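Beta-ketothiolase BktB (Ralstonia eutropha, PDB 4NZS) catalyses the condensation of acetyl-CoA with propionyl-CoA to beta-ketovaleryl-CoA, and of two acetyl-CoA molecules to acetoacetyl-CoA, for bacterial polyester production. Local coordinates at residues R17-L27 / T218-R226. Residues are numbered along the deposited sequence; the frame is centred on the assembly and turned at random.
Sequences RTAIGTFGGSL and TFDTDEHVR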
# COMPACT_ATOMS: atom_id res chain seq x y z
N ARG A 17 -33.59 10.11 5.56
CA ARG A 17 -32.39 9.75 4.81
C ARG A 17 -31.53 10.92 4.31
O ARG A 17 -32.03 11.96 4.07
CB ARG A 17 -32.82 8.95 3.59
CG ARG A 17 -33.62 9.71 2.55
CD ARG A 17 -33.67 8.83 1.30
NE ARG A 17 -34.36 9.37 0.14
CZ ARG A 17 -33.80 10.12 -0.80
NH1 ARG A 17 -32.54 10.50 -0.71
NH2 ARG A 17 -34.52 10.54 -1.82
N THR A 18 -30.23 10.74 4.17
CA THR A 18 -29.45 11.65 3.33
C THR A 18 -30.02 11.53 1.95
O THR A 18 -30.75 10.59 1.66
CB THR A 18 -27.94 11.30 3.25
OG1 THR A 18 -27.74 10.07 2.55
CG2 THR A 18 -27.36 11.19 4.69
N ALA A 19 -29.71 12.53 1.14
CA ALA A 19 -29.80 12.44 -0.31
C ALA A 19 -28.70 11.51 -0.78
O ALA A 19 -27.76 11.27 -0.04
CB ALA A 19 -29.57 13.83 -0.92
N ILE A 20 -28.74 11.08 -2.05
CA ILE A 20 -27.81 10.08 -2.54
C ILE A 20 -26.73 10.73 -3.36
O ILE A 20 -27.04 11.50 -4.28
CB ILE A 20 -28.52 9.05 -3.41
CG1 ILE A 20 -29.61 8.38 -2.58
CG2 ILE A 20 -27.51 8.03 -3.93
CD1 ILE A 20 -30.71 7.68 -3.38
N GLY A 21 -25.47 10.37 -3.06
CA GLY A 21 -24.32 10.82 -3.81
C GLY A 21 -23.90 9.91 -4.97
O GLY A 21 -24.13 8.68 -4.93
N THR A 22 -23.24 10.50 -5.99
CA THR A 22 -22.62 9.70 -7.04
C THR A 22 -21.25 9.23 -6.56
O THR A 22 -20.61 9.83 -5.66
CB THR A 22 -22.48 10.43 -8.42
OG1 THR A 22 -21.54 11.51 -8.33
CG2 THR A 22 -23.77 10.99 -8.89
N PHE A 23 -20.80 8.14 -7.17
CA PHE A 23 -19.46 7.66 -6.93
C PHE A 23 -18.49 8.80 -7.06
O PHE A 23 -18.34 9.37 -8.15
CB PHE A 23 -19.08 6.60 -7.95
CG PHE A 23 -17.88 5.79 -7.56
CD1 PHE A 23 -17.81 5.17 -6.30
CD2 PHE A 23 -16.84 5.63 -8.45
CE1 PHE A 23 -16.72 4.40 -5.96
CE2 PHE A 23 -15.76 4.88 -8.11
CZ PHE A 23 -15.71 4.24 -6.86
N GLY A 24 -17.89 9.15 -5.93
CA GLY A 24 -16.84 10.11 -5.88
C GLY A 24 -17.35 11.47 -6.19
O GLY A 24 -16.61 12.31 -6.68
N GLY A 25 -18.61 11.66 -5.89
CA GLY A 25 -19.24 12.93 -6.05
C GLY A 25 -19.22 13.68 -4.73
O GLY A 25 -18.17 13.83 -4.10
N SER A 26 -20.40 14.16 -4.33
CA SER A 26 -20.56 15.11 -3.24
C SER A 26 -20.54 14.45 -1.88
O SER A 26 -20.54 15.16 -0.87
CB SER A 26 -21.88 15.88 -3.37
OG SER A 26 -21.80 16.88 -4.38
N LEU A 27 -20.56 13.13 -1.82
CA LEU A 27 -20.47 12.47 -0.50
C LEU A 27 -19.10 11.81 -0.23
O LEU A 27 -18.86 11.21 0.84
CB LEU A 27 -21.66 11.53 -0.33
CG LEU A 27 -22.98 12.22 0.06
CD1 LEU A 27 -24.08 11.22 0.40
CD2 LEU A 27 -22.82 13.24 1.21
N THR A 218 -23.75 22.48 1.18
CA THR A 218 -24.75 21.54 1.67
C THR A 218 -25.42 20.65 0.62
O THR A 218 -25.84 21.12 -0.40
CB THR A 218 -25.85 22.23 2.47
OG1 THR A 218 -27.08 22.15 1.73
CG2 THR A 218 -25.48 23.69 2.79
N PHE A 219 -25.54 19.36 0.94
CA PHE A 219 -26.04 18.39 0.01
C PHE A 219 -27.41 17.87 0.44
O PHE A 219 -27.61 17.27 1.53
CB PHE A 219 -25.02 17.26 -0.17
CG PHE A 219 -25.47 16.22 -1.15
CD1 PHE A 219 -25.66 16.55 -2.50
CD2 PHE A 219 -25.77 14.92 -0.73
CE1 PHE A 219 -26.11 15.60 -3.40
CE2 PHE A 219 -26.22 13.96 -1.64
CZ PHE A 219 -26.40 14.31 -2.97
N ASP A 220 -28.40 18.20 -0.39
CA ASP A 220 -29.77 17.79 -0.18
C ASP A 220 -30.48 17.14 -1.36
O ASP A 220 -31.58 16.64 -1.21
CB ASP A 220 -30.59 19.00 0.24
CG ASP A 220 -30.54 20.10 -0.79
OD1 ASP A 220 -29.95 19.89 -1.86
OD2 ASP A 220 -31.10 21.18 -0.54
N THR A 221 -29.88 17.17 -2.54
CA THR A 221 -30.61 16.77 -3.73
C THR A 221 -29.96 15.57 -4.37
O THR A 221 -28.79 15.62 -4.69
CB THR A 221 -30.69 17.94 -4.71
OG1 THR A 221 -31.69 17.68 -5.69
CG2 THR A 221 -29.35 18.17 -5.39
N ASP A 222 -30.73 14.52 -4.62
CA ASP A 222 -30.12 13.31 -5.13
C ASP A 222 -29.56 13.64 -6.48
O ASP A 222 -30.29 13.97 -7.38
CB ASP A 222 -31.18 12.23 -5.27
CG ASP A 222 -31.88 11.93 -3.98
OD1 ASP A 222 -31.24 11.53 -3.01
OD2 ASP A 222 -33.10 12.07 -3.93
N GLU A 223 -28.25 13.47 -6.62
CA GLU A 223 -27.49 13.94 -7.76
C GLU A 223 -27.26 12.97 -8.92
O GLU A 223 -26.77 13.37 -9.95
CB GLU A 223 -26.14 14.50 -7.30
CG GLU A 223 -25.41 13.64 -6.29
CD GLU A 223 -24.01 14.14 -5.98
OE1 GLU A 223 -23.73 15.33 -6.18
OE2 GLU A 223 -23.18 13.33 -5.54
N HIS A 224 -27.57 11.70 -8.71
CA HIS A 224 -27.46 10.68 -9.76
C HIS A 224 -28.44 10.78 -10.94
O HIS A 224 -28.08 10.55 -12.08
CB HIS A 224 -27.53 9.29 -9.14
CG HIS A 224 -26.88 8.24 -9.97
ND1 HIS A 224 -25.52 8.05 -9.98
CD2 HIS A 224 -27.39 7.34 -10.83
CE1 HIS A 224 -25.22 7.07 -10.81
NE2 HIS A 224 -26.35 6.62 -11.34
N VAL A 225 -29.69 11.08 -10.62
CA VAL A 225 -30.74 11.46 -11.54
C VAL A 225 -30.37 12.50 -12.61
O VAL A 225 -29.55 13.40 -12.38
CB VAL A 225 -31.92 12.02 -10.71
CG1 VAL A 225 -31.45 13.09 -9.75
CG2 VAL A 225 -33.04 12.54 -11.60
N ARG A 226 -31.00 12.37 -13.78
CA ARG A 226 -30.67 13.17 -14.96
C ARG A 226 -31.97 13.67 -15.59
O ARG A 226 -32.84 12.87 -15.96
CB ARG A 226 -29.85 12.35 -15.96
CG ARG A 226 -28.72 13.12 -16.65
CD ARG A 226 -28.67 12.93 -18.18
NE ARG A 226 -27.70 11.96 -18.77
CZ ARG A 226 -27.29 10.80 -18.25
NH1 ARG A 226 -27.71 10.34 -17.07
NH2 ARG A 226 -26.41 10.05 -18.93
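Glu223 reaches from the loop after strand 217-219 into a type II beta turn, Thr22 to Gly25, that follows strand 10-22 of the N-terminal half of the thiolase fold. Its CB points toward 17-27, and chi1 of 45°, with CG between the backbone N and the carbonyl carbon, sets Glu223 CG 3.4 Å from Ile20 O, the same oxygen that accepts Glu223 N. The chain then runs extended to CD, which rests near Ser26 CB. OE2 takes two backbone donors that bracket the turn: Thr22 N at 2.9 Å, on the anti side but tilted out of the carboxylate plane, and Ser26 N on the syn lone pair, nearly straight at 170°. OE1 accepts Ser26 OG, which stands out of the carboxylate plane. Three bonds therefore fix the rotation of the carboxylate, and the turn's entry and exit share one oxygen.

A second carboxylate clamps the other end. Arg17 meets Asp222 end-on in a salt bridge, NH1 to OD1 at 2.8 Å and NH2 to OD2 at 3.0 Å, the two planes only 27° apart. OD1 uses its syn lone pair for Arg17 and its anti lone pair for Ile20 N, so the buried aspartate is gripped by both side chain and backbone; the paired charge probably favours its ionised form. Phe201 adds a cation-pi contact to Arg17, and the side chain of Ile20 lies about 7 Å from that of His355, a predicted proton acceptor.

Between the clamps sits the Phe219 ring. Ser26 CB lies over one face, nearest Phe219 CD1, Leu27 CD2 approaches Phe219 CD2 obliquely, and Ala19 CB lies 3.4 Å from Phe219 CE2. At the ring's edge, in its plane, Ile20 O stands 3.2 Å from Phe219 CZ.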